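PDB 3IM8: malonyl acyl carrier protein transacylase from Streptococcus pneumoniae, which probably transfers the malonyl group from malonyl-CoA to holo-acyl carrier protein, the step that supplies malonyl units for fatty acid synthesis. Local coordinates for residues A123-T136 with A186-F198. Numbering follows the deposited sequence.
Sequences APADSGKMVAVLNT and AKRLIPLKVSGPF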
ATOM      1  N   ALA A 123      -8.265  -5.088  14.069  1.00 31.12           N
ATOM      2  CA  ALA A 123      -7.738  -3.811  14.497  1.00 31.38           C
ATOM      3  C   ALA A 123      -8.633  -2.666  14.001  1.00 32.21           C
ATOM      4  O   ALA A 123      -8.368  -2.122  12.918  1.00 33.42           O
ATOM      5  CB  ALA A 123      -6.278  -3.642  13.991  1.00 31.21           C
ATOM      6  N   PRO A 124      -9.712  -2.302  14.763  1.00 32.37           N
ATOM      7  CA  PRO A 124     -10.623  -1.273  14.155  1.00 32.42           C
ATOM      8  C   PRO A 124      -9.940   0.112  13.962  1.00 32.35           C
ATOM      9  O   PRO A 124      -8.921   0.411  14.632  1.00 31.36           O
ATOM     10  CB  PRO A 124     -11.847  -1.231  15.122  1.00 31.69           C
ATOM     11  CG  PRO A 124     -11.778  -2.574  15.911  1.00 31.63           C
ATOM     12  CD  PRO A 124     -10.265  -2.863  16.027  1.00 32.44           C
ATOM     13  N   ALA A 125     -10.510   0.937  13.074  1.00 33.00           N
ATOM     14  CA  ALA A 125      -9.876   2.191  12.600  1.00 33.75           C
ATOM     15  C   ALA A 125      -9.556   3.208  13.692  1.00 34.94           C
ATOM     16  O   ALA A 125      -8.595   4.002  13.559  1.00 34.71           O
ATOM     17  CB  ALA A 125     -10.719   2.860  11.511  1.00 34.39           C
ATOM     18  N   ASP A 126     -10.328   3.171  14.771  1.00 35.71           N
ATOM     19  CA  ASP A 126     -10.088   4.099  15.866  1.00 36.71           C
ATOM     20  C   ASP A 126      -9.272   3.488  17.015  1.00 36.09           C
ATOM     21  O   ASP A 126      -8.936   4.216  17.937  1.00 36.96           O
ATOM     22  CB  ASP A 126     -11.431   4.670  16.406  1.00 37.69           C
ATOM     23  CG  ASP A 126     -11.249   5.939  17.299  1.00 39.90           C
ATOM     24  OD1 ASP A 126     -11.963   6.010  18.321  1.00 42.97           O
ATOM     25  OD2 ASP A 126     -10.411   6.845  17.005  1.00 42.11           O
ATOM     26  N   SER A 127      -8.951   2.184  16.974  1.00 35.23           N
ATOM     27  CA  SER A 127      -8.219   1.515  18.098  1.00 33.95           C
ATOM     28  C   SER A 127      -6.687   1.806  18.038  1.00 33.10           C
ATOM     29  O   SER A 127      -6.208   2.376  17.047  1.00 33.65           O
ATOM     30  CB  SER A 127      -8.526   0.008  18.114  1.00 33.85           C
ATOM     31  OG  SER A 127      -8.012  -0.604  16.945  1.00 33.58           O
ATOM     32  N   GLY A 128      -5.930   1.455  19.081  1.00 31.60           N
ATOM     33  CA  GLY A 128      -4.477   1.754  19.151  1.00 29.68           C
ATOM     34  C   GLY A 128      -3.974   3.158  18.743  1.00 28.22           C
ATOM     35  O   GLY A 128      -4.716   4.119  18.770  1.00 27.87           O
ATOM     36  N   LYS A 129      -2.708   3.302  18.372  1.00 26.06           N
ATOM     37  CA  LYS A 129      -2.196   4.641  18.081  1.00 24.47           C
ATOM     38  C   LYS A 129      -1.114   4.529  16.989  1.00 24.55           C
ATOM     39  O   LYS A 129      -0.562   3.454  16.805  1.00 24.70           O
ATOM     40  CB  LYS A 129      -1.685   5.324  19.373  1.00 23.78           C
ATOM     41  CG  LYS A 129      -1.277   6.827  19.210  1.00 28.55           C
ATOM     42  CD  LYS A 129      -1.338   7.726  20.473  1.00 30.98           C
ATOM     43  CE  LYS A 129      -0.705   9.118  20.113  1.00 33.70           C
ATOM     44  NZ  LYS A 129      -0.965  10.312  21.004  1.00 34.28           N
ATOM     45  N   MET A 130      -0.852   5.636  16.275  1.00 24.05           N
ATOM     46  CA  MET A 130       0.111   5.764  15.177  1.00 24.12           C
ATOM     47  C   MET A 130       0.720   7.160  15.205  1.00 23.36           C
ATOM     48  O   MET A 130      -0.014   8.169  15.251  1.00 22.98           O
ATOM     49  CB  MET A 130      -0.582   5.519  13.804  1.00 24.51           C
ATOM     50  CG  MET A 130      -0.873   4.029  13.525  1.00 26.53           C
ATOM     51  SD  MET A 130      -1.860   3.770  12.053  1.00 31.11           S
ATOM     52  CE  MET A 130      -0.611   4.398  10.907  1.00 27.62           C
ATOM     53  N   VAL A 131       2.047   7.249  15.211  1.00 21.74           N
ATOM     54  CA  VAL A 131       2.623   8.551  15.243  1.00 22.05           C
ATOM     55  C   VAL A 131       3.608   8.568  14.131  1.00 22.87           C
ATOM     56  O   VAL A 131       4.335   7.619  13.992  1.00 24.20           O
ATOM     57  CB  VAL A 131       3.319   8.857  16.609  1.00 21.80           C
ATOM     58  CG1 VAL A 131       4.038  10.189  16.515  1.00 22.21           C
ATOM     59  CG2 VAL A 131       2.273   8.957  17.713  1.00 20.87           C
ATOM     60  N   ALA A 132       3.607   9.606  13.300  1.00 23.92           N
ATOM     61  CA  ALA A 132       4.700   9.808  12.353  1.00 24.16           C
ATOM     62  C   ALA A 132       5.838  10.538  13.058  1.00 24.99           C
ATOM     63  O   ALA A 132       5.667  11.641  13.572  1.00 24.01           O
ATOM     64  CB  ALA A 132       4.241  10.613  11.135  1.00 24.69           C
ATOM     65  N   VAL A 133       7.002   9.895  13.066  1.00 25.95           N
ATOM     66  CA  VAL A 133       8.215  10.467  13.635  1.00 26.34           C
ATOM     67  C   VAL A 133       9.087  11.036  12.522  1.00 28.78           C
ATOM     68  O   VAL A 133       9.737  10.297  11.782  1.00 29.43           O
ATOM     69  CB  VAL A 133       9.020   9.420  14.424  1.00 26.08           C
ATOM     70  CG1 VAL A 133      10.251  10.057  15.049  1.00 24.00           C
ATOM     71  CG2 VAL A 133       8.147   8.773  15.489  1.00 24.31           C
ATOM     72  N   LEU A 134       9.087  12.359  12.410  1.00 31.71           N
ATOM     73  CA  LEU A 134       9.798  13.063  11.354  1.00 34.86           C
ATOM     74  C   LEU A 134      11.211  13.456  11.769  1.00 36.80           C
ATOM     75  O   LEU A 134      11.466  13.798  12.925  1.00 36.97           O
ATOM     76  CB  LEU A 134       9.016  14.306  10.921  1.00 20.00           C
ATOM     77  CG  LEU A 134       7.829  14.067   9.985  1.00 20.00           C
ATOM     78  CD1 LEU A 134       7.055  12.826  10.402  1.00 20.00           C
ATOM     79  CD2 LEU A 134       6.920  15.286   9.950  1.00 20.00           C
ATOM     80  N   ASN A 135      12.145  13.375  10.832  1.00 38.77           N
ATOM     81  CA  ASN A 135      13.526  13.799  11.070  1.00 41.40           C
ATOM     82  C   ASN A 135      14.194  13.325  12.370  1.00 40.68           C
ATOM     83  O   ASN A 135      14.717  14.137  13.133  1.00 40.64           O
ATOM     84  CB  ASN A 135      13.634  15.324  10.963  1.00 42.64           C
ATOM     85  CG  ASN A 135      13.232  15.842   9.597  1.00 47.48           C
ATOM     86  OD1 ASN A 135      12.327  16.668   9.475  1.00 51.65           O
ATOM     87  ND2 ASN A 135      13.904  15.358   8.559  1.00 50.42           N
ATOM     88  N   THR A 136      14.272  12.006  12.546  1.00 39.86           N
ATOM     89  CA  THR A 136      15.088  11.384  13.592  1.00 38.83           C
ATOM     90  C   THR A 136      15.720  10.091  13.056  1.00 38.45           C
ATOM     91  O   THR A 136      15.087   9.377  12.278  1.00 39.67           O
ATOM     92  CB  THR A 136      14.257  11.063  14.845  1.00 38.20           C
ATOM     93  OG1 THR A 136      14.024   9.651  14.920  1.00 39.67           O
ATOM     94  CG2 THR A 136      12.922  11.791  14.799  1.00 35.39           C
ATOM     95  N   ALA A 186      13.525  14.214  19.542  1.00 39.27           N
ATOM     96  CA  ALA A 186      12.600  14.269  18.408  1.00 38.86           C
ATOM     97  C   ALA A 186      11.744  15.531  18.488  1.00 38.78           C
ATOM     98  O   ALA A 186      11.101  15.796  19.501  1.00 39.15           O
ATOM     99  CB  ALA A 186      11.708  13.040  18.396  1.00 39.06           C
ATOM    100  N   LYS A 187      11.735  16.289  17.407  1.00 38.00           N
ATOM    101  CA  LYS A 187      11.125  17.637  17.370  1.00 38.10           C
ATOM    102  C   LYS A 187       9.676  17.570  16.837  1.00 36.31           C
ATOM    103  O   LYS A 187       8.794  18.376  17.209  1.00 34.98           O
ATOM    104  CB  LYS A 187      11.978  18.540  16.426  1.00 38.86           C
ATOM    105  CG  LYS A 187      12.291  19.983  16.894  1.00 41.71           C
ATOM    106  CD  LYS A 187      13.376  20.031  17.931  1.00 44.95           C
ATOM    107  CE  LYS A 187      13.468  21.424  18.500  1.00 47.09           C
ATOM    108  NZ  LYS A 187      14.370  22.264  17.667  1.00 49.80           N
ATOM    109  N   ARG A 188       9.477  16.610  15.942  1.00 34.04           N
ATOM    110  CA  ARG A 188       8.277  16.551  15.143  1.00 33.23           C
ATOM    111  C   ARG A 188       7.680  15.141  15.159  1.00 31.72           C
ATOM    112  O   ARG A 188       8.184  14.234  14.497  1.00 30.11           O
ATOM    113  CB  ARG A 188       8.580  17.013  13.716  1.00 33.32           C
ATOM    114  CG  ARG A 188       8.968  18.487  13.599  1.00 34.41           C
ATOM    115  CD  ARG A 188       8.627  18.964  12.202  1.00 35.66           C
ATOM    116  NE  ARG A 188       9.721  18.775  11.257  1.00 35.18           N
ATOM    117  CZ  ARG A 188       9.626  18.783   9.924  1.00 34.48           C
ATOM    118  NH1 ARG A 188       8.458  18.905   9.294  1.00 28.60           N
ATOM    119  NH2 ARG A 188      10.736  18.610   9.210  1.00 35.64           N
ATOM    120  N   LEU A 189       6.601  15.004  15.927  1.00 30.36           N
ATOM    121  CA  LEU A 189       5.896  13.763  16.155  1.00 28.91           C
ATOM    122  C   LEU A 189       4.447  14.052  15.820  1.00 29.44           C
ATOM    123  O   LEU A 189       3.785  14.873  16.492  1.00 29.94           O
ATOM    124  CB  LEU A 189       6.034  13.358  17.634  1.00 27.93           C
ATOM    125  CG  LEU A 189       7.511  13.402  18.057  1.00 27.08           C
ATOM    126  CD1 LEU A 189       7.685  13.449  19.549  1.00 25.89           C
ATOM    127  CD2 LEU A 189       8.196  12.195  17.528  1.00 26.36           C
ATOM    128  N   ILE A 190       3.939  13.432  14.766  1.00 28.22           N
ATOM    129  CA  ILE A 190       2.583  13.753  14.346  1.00 28.28           C
ATOM    130  C   ILE A 190       1.627  12.603  14.592  1.00 28.29           C
ATOM    131  O   ILE A 190       1.696  11.614  13.866  1.00 28.34           O
ATOM    132  CB  ILE A 190       2.533  14.114  12.856  1.00 29.05           C
ATOM    133  CG1 ILE A 190       3.647  15.129  12.519  1.00 30.74           C
ATOM    134  CG2 ILE A 190       1.045  14.560  12.474  1.00 28.94           C
ATOM    135  CD1 ILE A 190       3.796  15.453  10.977  1.00 33.32           C
ATOM    136  N   PRO A 191       0.739  12.713  15.613  1.00 28.98           N
ATOM    137  CA  PRO A 191      -0.307  11.688  15.733  1.00 29.65           C
ATOM    138  C   PRO A 191      -1.157  11.557  14.461  1.00 30.34           C
ATOM    139  O   PRO A 191      -1.457  12.549  13.802  1.00 29.97           O
ATOM    140  CB  PRO A 191      -1.165  12.176  16.908  1.00 29.83           C
ATOM    141  CG  PRO A 191      -0.233  13.009  17.752  1.00 29.57           C
ATOM    142  CD  PRO A 191       0.619  13.725  16.683  1.00 29.40           C
ATOM    143  N   LEU A 192      -1.535  10.328  14.125  1.00 31.10           N
ATOM    144  CA  LEU A 192      -2.307  10.049  12.926  1.00 31.35           C
ATOM    145  C   LEU A 192      -3.642   9.351  13.252  1.00 31.93           C
ATOM    146  O   LEU A 192      -3.662   8.441  14.083  1.00 32.04           O
ATOM    147  CB  LEU A 192      -1.476   9.174  11.974  1.00 31.57           C
ATOM    148  CG  LEU A 192      -0.058   9.547  11.559  1.00 32.57           C
ATOM    149  CD1 LEU A 192       0.429   8.513  10.553  1.00 33.34           C
ATOM    150  CD2 LEU A 192       0.060  10.947  10.973  1.00 32.65           C
ATOM    151  N   LYS A 193      -4.743   9.760  12.606  1.00 32.00           N
ATOM    152  CA  LYS A 193      -6.038   9.070  12.749  1.00 32.97           C
ATOM    153  C   LYS A 193      -6.518   8.422  11.420  1.00 34.01           C
ATOM    154  O   LYS A 193      -7.546   8.845  10.833  1.00 34.87           O
ATOM    155  CB  LYS A 193      -7.121  10.010  13.355  1.00 33.12           C
ATOM    156  CG  LYS A 193      -7.083  10.184  14.890  1.00 33.87           C
ATOM    157  CD  LYS A 193      -7.538   8.877  15.640  1.00 35.26           C
ATOM    158  CE  LYS A 193      -7.321   9.007  17.171  1.00 34.21           C
ATOM    159  NZ  LYS A 193      -7.530   7.719  17.982  1.00 29.15           N
ATOM    160  N   VAL A 194      -5.800   7.369  10.978  1.00 33.75           N
ATOM    161  CA  VAL A 194      -5.920   6.805   9.613  1.00 33.28           C
ATOM    162  C   VAL A 194      -6.486   5.362   9.612  1.00 32.26           C
ATOM    163  O   VAL A 194      -7.305   5.004   8.756  1.00 32.87           O
ATOM    164  CB  VAL A 194      -4.542   6.911   8.856  1.00 33.64           C
ATOM    165  CG1 VAL A 194      -4.510   6.106   7.525  1.00 36.17           C
ATOM    166  CG2 VAL A 194      -4.181   8.396   8.584  1.00 33.98           C
ATOM    167  N   SER A 195      -6.069   4.548  10.574  1.00 30.40           N
ATOM    168  CA  SER A 195      -6.438   3.123  10.606  1.00 29.97           C
ATOM    169  C   SER A 195      -6.047   2.503  11.946  1.00 28.76           C
ATOM    170  O   SER A 195      -5.378   3.171  12.800  1.00 27.48           O
ATOM    171  CB  SER A 195      -5.746   2.340   9.472  1.00 30.21           C
ATOM    172  OG  SER A 195      -4.326   2.421   9.600  1.00 32.28           O
ATOM    173  N   GLY A 196      -6.441   1.247  12.142  1.00 27.04           N
ATOM    174  CA  GLY A 196      -5.926   0.485  13.260  1.00 26.74           C
ATOM    175  C   GLY A 196      -4.398   0.406  13.217  1.00 26.18           C
ATOM    176  O   GLY A 196      -3.773   0.780  12.201  1.00 26.76           O
ATOM    177  N   PRO A 197      -3.762  -0.095  14.304  1.00 25.45           N
ATOM    178  CA  PRO A 197      -2.295  -0.154  14.270  1.00 24.46           C
ATOM    179  C   PRO A 197      -1.794  -1.340  13.385  1.00 24.49           C
ATOM    180  O   PRO A 197      -1.279  -2.290  13.907  1.00 24.40           O
ATOM    181  CB  PRO A 197      -1.921  -0.318  15.757  1.00 24.18           C
ATOM    182  CG  PRO A 197      -3.106  -1.062  16.394  1.00 23.68           C
ATOM    183  CD  PRO A 197      -4.322  -0.826  15.470  1.00 25.35           C
ATOM    184  N   PHE A 198      -1.985  -1.235  12.062  1.00 25.03           N
ATOM    185  CA  PHE A 198      -1.602  -2.228  11.058  1.00 24.62           C
ATOM    186  C   PHE A 198      -0.066  -2.333  11.019  1.00 24.23           C
ATOM    187  O   PHE A 198       0.650  -1.354  11.343  1.00 23.94           O
ATOM    188  CB  PHE A 198      -2.111  -1.776   9.676  1.00 25.67           C
ATOM    189  CG  PHE A 198      -3.615  -1.747   9.528  1.00 27.27           C
ATOM    190  CD1 PHE A 198      -4.181  -1.083   8.460  1.00 29.83           C
ATOM    191  CD2 PHE A 198      -4.454  -2.420  10.409  1.00 29.15           C
ATOM    192  CE1 PHE A 198      -5.575  -1.078   8.248  1.00 30.03           C
ATOM    193  CE2 PHE A 198      -5.846  -2.418  10.228  1.00 31.45           C
ATOM    194  CZ  PHE A 198      -6.413  -1.737   9.138  1.00 31.27           C
TER
HETATM  195  O   HOH W   1      -3.718   3.083  15.035  1.00 31.68           O
HETATM  196  O   HOH W   2      -3.391   7.582  16.686  1.00 23.37           O
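Leu134 lays CD2 over one face of the Arg188 guanidinium, while the Asn135 amide runs alongside it, the two planes turned 35° apart. At the far end, the Phe198 ring meets Ala123 through CE2, 4.0 Å from Ala123 CB, and Gly196 N lies over one ring face, offset toward the rim. Phe198 leads directly into the predicted active-site His199. Pro197, centre of an inverse gamma turn, brings CD to the same Ala123 methyl. The carboxylate of Asp126 receives Lys193 from above its plane, in a salt bridge of 3.2 Å from NZ to OD2; the lysine reaches it by bending at chi2 (-71°).

Between these ends the strands run antiparallel. Ala132 and Ile190 form a hydrogen-bonded pair, with Ile190 N to Ala132 O at 2.8 Å and nearly straight (170°). Leu192 N continues the pairing to Met130 O; beyond this, water takes over, linking Met130 N to Leu192 O and Ser127 O to Ser195 O, before the 124-127 turn meets Ser195 and Gly196 again. Met130, bent at chi3, brings SD to Ser195 O and Gly196 O. Val133 and Leu189 pack side by side on the sheet face that also carries Val131 and Pro191.

The contact pairs the last strand of the ferredoxin-like smaller subdomain, edge strand 188-191, with its first, 129-134, which has 164-169 on its other side. Helix 171-184 covers the Val133–Leu189 face, and helix 138-148 also touches Val133.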